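PDB 6K4X: metallo-beta-lactamase from Serratia marcescens, which hydrolyses the amide bond of beta-lactam antibiotics, probably using the two zinc ions of its active site, and is inhibited by 4-amino-2-sulfanylbenzoic acid. Local coordinates for residues 8-22 with 49-61. Residues are numbered along the deposited sequence; the frame is centred on the assembly and turned at random. Where two conformers were deposited one is given.
Sequences PQQPFTIYGNTHYVG and QVVAANIRAMGFK
Pro8 meets Val50 near the start of the contact, its CA lying 3.9 Å from Val50 CG1. At Gln9 a water bridges the segments: it accepts from the backbone N and donates to Asn54 OD1 at 2.7 Å, consistent with the amide nitrogen, ND2, facing the backbone of 21-22. Pro11 lies over the last helical turn, with CD against the Asn54 amide and CB and CG against Met58; its CG is 3.7 Å from Met58 SD as the two side chains run past each other in opposite directions. Bends at both chi2 and chi3 fold the Met58 chain so that CE ends 3.3 Å from Thr13 OG1. That hydroxyl also hydrogen-bonds His19 ND1 in the plane of the imidazole. Strands 12-15 and 18-20, joined by a type II' turn with a classic bulge at Ile14 and Tyr15, form the edge hairpin of the seven-stranded sheet in the αββα metallo-beta-lactamase fold, and helix 47-57 packs on it, ending in a Schellman motif at Gly59. Beyond that end, the Phe60 ring lies obliquely to His19, planes at 44°, while His19 NE2 hydrogen-bonds Ser32 OG. Val21 CG2 touches Ile55 CG1 at 4.2 Å, and Val21 O accepts a hydrogen bond from Asn54 ND2 at 3.0 Å; the N-H...O angle is nearly straight (171°), but the donor sits above the carbonyl plane, not on a lone pair. Val51 CA also makes a CA-H...O contact with Val21 O at 3.5 Å.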
loop_
_atom_site.group_PDB
_atom_site.type_symbol
_atom_site.label_atom_id
_atom_site.label_comp_id
_atom_site.label_asym_id
_atom_site.label_seq_id
_atom_site.Cartn_x
_atom_site.Cartn_y
_atom_site.Cartn_z
ATOM N N PRO A 8 -18.032 -0.258 1.150
ATOM C CA PRO A 8 -18.044 -1.609 0.594
ATOM C C PRO A 8 -17.574 -1.629 -0.857
ATOM O O PRO A 8 -17.764 -0.666 -1.629
ATOM C CB PRO A 8 -19.517 -2.010 0.715
ATOM C CG PRO A 8 -19.960 -1.287 1.965
ATOM C CD PRO A 8 -19.285 0.070 1.863
ATOM N N GLN A 9 -17.003 -2.766 -1.240
ATOM C CA GLN A 9 -16.490 -2.995 -2.587
ATOM C C GLN A 9 -16.407 -4.508 -2.794
ATOM O O GLN A 9 -15.733 -5.198 -2.035
ATOM C CB GLN A 9 -15.116 -2.340 -2.772
ATOM C CG GLN A 9 -14.396 -2.771 -4.041
ATOM C CD GLN A 9 -15.101 -2.335 -5.296
ATOM O OE1 GLN A 9 -15.429 -1.155 -5.460
ATOM N NE2 GLN A 9 -15.310 -3.278 -6.204
ATOM N N GLN A 10 -17.144 -5.027 -3.769
ATOM C CA GLN A 10 -17.158 -6.460 -3.973
ATOM C C GLN A 10 -15.741 -6.857 -4.368
ATOM O O GLN A 10 -15.163 -6.293 -5.305
ATOM C CB GLN A 10 -18.153 -6.840 -5.073
ATOM C CG GLN A 10 -18.376 -8.342 -5.190
ATOM C CD GLN A 10 -19.121 -8.916 -4.006
ATOM O OE1 GLN A 10 -19.973 -8.242 -3.412
ATOM N NE2 GLN A 10 -18.810 -10.153 -3.655
ATOM N N PRO A 11 -15.123 -7.851 -3.704
ATOM C CA PRO A 11 -13.733 -8.193 -4.012
ATOM C C PRO A 11 -13.619 -8.940 -5.341
ATOM O O PRO A 11 -14.594 -9.463 -5.860
ATOM C CB PRO A 11 -13.296 -9.039 -2.813
ATOM C CG PRO A 11 -14.601 -9.686 -2.375
ATOM C CD PRO A 11 -15.644 -8.605 -2.556
ATOM N N PHE A 12 -12.399 -8.972 -5.872
ATOM C CA PHE A 12 -12.185 -9.538 -7.183
ATOM C C PHE A 12 -10.737 -9.962 -7.313
ATOM O O PHE A 12 -9.827 -9.405 -6.691
ATOM C CB PHE A 12 -12.540 -8.537 -8.290
ATOM C CG PHE A 12 -11.866 -7.187 -8.231
ATOM C CD1 PHE A 12 -12.350 -6.214 -7.386
ATOM C CD2 PHE A 12 -10.757 -6.887 -9.016
ATOM C CE1 PHE A 12 -11.760 -4.963 -7.336
ATOM C CE2 PHE A 12 -10.167 -5.641 -8.965
ATOM C CZ PHE A 12 -10.649 -4.684 -8.106
ATOM N N THR A 13 -10.527 -10.972 -8.154
ATOM C CA THR A 13 -9.173 -11.448 -8.417
ATOM C C THR A 13 -8.550 -10.612 -9.526
ATOM O O THR A 13 -9.145 -10.418 -10.582
ATOM C CB THR A 13 -9.167 -12.932 -8.784
ATOM O OG1 THR A 13 -9.689 -13.635 -7.660
ATOM C CG2 THR A 13 -7.792 -13.438 -9.166
ATOM N N ILE A 14 -7.337 -10.120 -9.302
ATOM C CA ILE A 14 -6.626 -9.337 -10.292
ATOM C C ILE A 14 -5.783 -10.256 -11.177
ATOM O O ILE A 14 -5.781 -10.127 -12.411
ATOM C CB ILE A 14 -5.784 -8.249 -9.600
ATOM C CG1 ILE A 14 -6.738 -7.155 -9.106
ATOM C CG2 ILE A 14 -4.711 -7.677 -10.515
ATOM C CD1 ILE A 14 -6.132 -6.122 -8.197
ATOM N N TYR A 15 -5.025 -11.183 -10.583
ATOM C CA TYR A 15 -4.228 -12.118 -11.367
ATOM C C TYR A 15 -3.809 -13.257 -10.448
ATOM O O TYR A 15 -3.268 -13.010 -9.361
ATOM C CB TYR A 15 -2.974 -11.444 -11.932
ATOM C CG TYR A 15 -2.300 -12.275 -12.996
ATOM C CD1 TYR A 15 -2.745 -12.211 -14.309
ATOM C CD2 TYR A 15 -1.260 -13.136 -12.698
ATOM C CE1 TYR A 15 -2.181 -12.996 -15.301
ATOM C CE2 TYR A 15 -0.685 -13.929 -13.681
ATOM C CZ TYR A 15 -1.167 -13.876 -14.975
ATOM O OH TYR A 15 -0.614 -14.644 -15.968
ATOM N N GLY A 16 -4.025 -14.499 -10.857
ATOM C CA GLY A 16 -3.566 -15.628 -10.084
ATOM C C GLY A 16 -4.101 -15.568 -8.665
ATOM O O GLY A 16 -5.297 -15.590 -8.440
ATOM N N ASN A 17 -3.197 -15.572 -7.688
ATOM C CA ASN A 17 -3.539 -15.548 -6.270
ATOM C C ASN A 17 -3.516 -14.133 -5.666
ATOM O O ASN A 17 -3.451 -14.022 -4.430
ATOM C CB ASN A 17 -2.617 -16.475 -5.479
ATOM C CG ASN A 17 -1.155 -16.084 -5.567
ATOM O OD1 ASN A 17 -0.690 -15.534 -6.574
ATOM N ND2 ASN A 17 -0.388 -16.399 -4.541
ATOM N N THR A 18 -3.556 -13.092 -6.507
ATOM C CA THR A 18 -3.651 -11.720 -6.047
ATOM C C THR A 18 -5.100 -11.253 -6.147
ATOM O O THR A 18 -5.638 -11.181 -7.257
ATOM C CB THR A 18 -2.784 -10.788 -6.900
ATOM O OG1 THR A 18 -1.401 -11.118 -6.715
ATOM C CG2 THR A 18 -2.979 -9.334 -6.556
ATOM N N HIS A 19 -5.681 -10.917 -5.003
ATOM C CA HIS A 19 -7.106 -10.539 -4.921
ATOM C C HIS A 19 -7.227 -9.140 -4.316
ATOM O O HIS A 19 -6.567 -8.856 -3.293
ATOM C CB HIS A 19 -7.896 -11.528 -4.054
ATOM C CG HIS A 19 -7.546 -12.951 -4.320
ATOM N ND1 HIS A 19 -8.007 -13.638 -5.423
ATOM C CD2 HIS A 19 -6.713 -13.780 -3.661
ATOM C CE1 HIS A 19 -7.493 -14.861 -5.387
ATOM N NE2 HIS A 19 -6.679 -14.968 -4.330
ATOM N N TYR A 20 -8.050 -8.280 -4.906
ATOM C CA TYR A 20 -8.395 -7.022 -4.308
ATOM C C TYR A 20 -9.497 -7.253 -3.278
ATOM O O TYR A 20 -10.545 -7.794 -3.615
ATOM C CB TYR A 20 -8.857 -6.034 -5.372
ATOM C CG TYR A 20 -9.091 -4.638 -4.859
ATOM C CD1 TYR A 20 -10.263 -4.291 -4.205
ATOM C CD2 TYR A 20 -8.112 -3.664 -5.009
ATOM C CE1 TYR A 20 -10.459 -3.001 -3.744
ATOM C CE2 TYR A 20 -8.309 -2.368 -4.563
ATOM C CZ TYR A 20 -9.481 -2.035 -3.915
ATOM O OH TYR A 20 -9.666 -0.747 -3.491
ATOM N N VAL A 21 -9.235 -6.844 -2.029
ATOM C CA VAL A 21 -10.156 -7.009 -0.934
ATOM C C VAL A 21 -10.378 -5.694 -0.183
ATOM O O VAL A 21 -10.933 -5.698 0.919
ATOM C CB VAL A 21 -9.714 -8.125 0.030
ATOM C CG1 VAL A 21 -9.771 -9.485 -0.637
ATOM C CG2 VAL A 21 -8.355 -7.860 0.650
ATOM N N GLY A 22 -9.938 -4.566 -0.754
ATOM C CA GLY A 22 -10.094 -3.272 -0.121
ATOM C C GLY A 22 -11.490 -2.685 -0.263
ATOM O O GLY A 22 -12.484 -3.338 -0.609
ATOM N N GLN A 49 -13.972 -3.840 8.645
ATOM C CA GLN A 49 -15.118 -4.765 8.559
ATOM C C GLN A 49 -15.398 -5.137 7.103
ATOM O O GLN A 49 -15.890 -6.245 6.834
ATOM C CB GLN A 49 -16.365 -4.149 9.209
ATOM C CG GLN A 49 -16.141 -3.751 10.661
ATOM C CD GLN A 49 -15.518 -4.845 11.496
ATOM O OE1 GLN A 49 -14.549 -4.628 12.233
ATOM N NE2 GLN A 49 -16.067 -6.042 11.388
ATOM N N VAL A 50 -15.138 -4.205 6.178
ATOM C CA VAL A 50 -15.257 -4.465 4.755
ATOM C C VAL A 50 -14.180 -5.458 4.302
ATOM O O VAL A 50 -14.488 -6.442 3.623
ATOM C CB VAL A 50 -15.227 -3.140 3.974
ATOM C CG1 VAL A 50 -15.129 -3.351 2.488
ATOM C CG2 VAL A 50 -16.418 -2.255 4.316
ATOM N N VAL A 51 -12.921 -5.191 4.667
ATOM C CA VAL A 51 -11.837 -6.054 4.279
ATOM C C VAL A 51 -12.068 -7.480 4.797
ATOM O O VAL A 51 -11.867 -8.447 4.088
ATOM C CB VAL A 51 -10.500 -5.500 4.780
ATOM C CG1 VAL A 51 -9.363 -6.468 4.530
ATOM C CG2 VAL A 51 -10.199 -4.150 4.174
ATOM N N ALA A 52 -12.491 -7.609 6.063
ATOM C CA ALA A 52 -12.719 -8.923 6.644
ATOM C C ALA A 52 -13.794 -9.688 5.870
ATOM O O ALA A 52 -13.606 -10.875 5.551
ATOM C CB ALA A 52 -13.066 -8.789 8.105
ATOM N N ALA A 53 -14.922 -9.024 5.603
ATOM C CA ALA A 53 -15.992 -9.666 4.868
ATOM C C ALA A 53 -15.527 -10.032 3.456
ATOM O O ALA A 53 -15.917 -11.068 2.901
ATOM C CB ALA A 53 -17.193 -8.758 4.829
ATOM N N ASN A 54 -14.700 -9.172 2.854
ATOM C CA ASN A 54 -14.222 -9.381 1.519
ATOM C C ASN A 54 -13.326 -10.622 1.451
ATOM O O ASN A 54 -13.399 -11.390 0.494
ATOM C CB ASN A 54 -13.514 -8.132 1.003
ATOM C CG ASN A 54 -14.449 -6.997 0.641
ATOM O OD1 ASN A 54 -15.668 -7.188 0.525
ATOM N ND2 ASN A 54 -13.891 -5.820 0.399
ATOM N N ILE A 55 -12.446 -10.787 2.438
ATOM C CA ILE A 55 -11.579 -11.949 2.457
ATOM C C ILE A 55 -12.444 -13.209 2.530
ATOM O O ILE A 55 -12.194 -14.187 1.818
ATOM C CB ILE A 55 -10.598 -11.845 3.637
ATOM C CG1 ILE A 55 -9.583 -10.725 3.399
ATOM C CG2 ILE A 55 -9.923 -13.177 3.903
ATOM C CD1 ILE A 55 -8.781 -10.354 4.610
ATOM N N ARG A 56 -13.444 -13.206 3.410
ATOM C CA ARG A 56 -14.341 -14.364 3.519
ATOM C C ARG A 56 -15.095 -14.583 2.198
ATOM O O ARG A 56 -15.301 -15.723 1.781
ATOM C CB ARG A 56 -15.280 -14.205 4.719
ATOM C CG ARG A 56 -14.565 -14.206 6.064
ATOM C CD ARG A 56 -15.539 -14.291 7.222
ATOM N NE ARG A 56 -16.535 -13.226 7.264
ATOM C CZ ARG A 56 -16.409 -12.089 7.940
ATOM N NH1 ARG A 56 -15.405 -11.947 8.787
ATOM N NH2 ARG A 56 -17.288 -11.105 7.790
ATOM N N ALA A 57 -15.523 -13.506 1.550
ATOM C CA ALA A 57 -16.267 -13.632 0.294
ATOM C C ALA A 57 -15.409 -14.276 -0.800
ATOM O O ALA A 57 -15.953 -14.880 -1.723
ATOM C CB ALA A 57 -16.799 -12.286 -0.135
ATOM N N MET A 58 -14.084 -14.157 -0.703
ATOM C CA MET A 58 -13.173 -14.789 -1.658
ATOM C C MET A 58 -12.850 -16.226 -1.230
ATOM O O MET A 58 -12.075 -16.915 -1.896
ATOM C CB MET A 58 -11.899 -13.958 -1.798
ATOM C CG MET A 58 -12.166 -12.578 -2.401
ATOM S SD MET A 58 -12.976 -12.584 -4.024
ATOM C CE MET A 58 -11.637 -13.125 -5.080
ATOM N N GLY A 59 -13.498 -16.706 -0.173
ATOM C CA GLY A 59 -13.418 -18.113 0.226
ATOM C C GLY A 59 -12.373 -18.402 1.274
ATOM O O GLY A 59 -12.067 -19.588 1.478
ATOM N N PHE A 60 -11.759 -17.379 1.867
ATOM C CA PHE A 60 -10.622 -17.575 2.755
ATOM C C PHE A 60 -11.038 -17.354 4.207
ATOM O O PHE A 60 -11.974 -16.617 4.479
ATOM C CB PHE A 60 -9.466 -16.671 2.325
ATOM C CG PHE A 60 -9.012 -16.943 0.920
ATOM C CD1 PHE A 60 -8.441 -18.154 0.575
ATOM C CD2 PHE A 60 -9.205 -16.010 -0.081
ATOM C CE1 PHE A 60 -8.051 -18.417 -0.729
ATOM C CE2 PHE A 60 -8.789 -16.257 -1.375
ATOM C CZ PHE A 60 -8.242 -17.473 -1.704
ATOM N N LYS A 61 -10.243 -17.909 5.124
ATOM C CA LYS A 61 -10.442 -17.732 6.551
ATOM C C LYS A 61 -9.493 -16.673 7.099
ATOM O O LYS A 61 -8.303 -16.660 6.778
ATOM C CB LYS A 61 -10.127 -19.029 7.289
ATOM C CG LYS A 61 -11.025 -20.201 6.927
ATOM C CD LYS A 61 -10.597 -21.514 7.566
ATOM C CE LYS A 61 -10.616 -21.474 9.078
ATOM N NZ LYS A 61 -9.246 -21.358 9.634
HETATM O O HOH W 1 -17.525 -5.161 0.489
#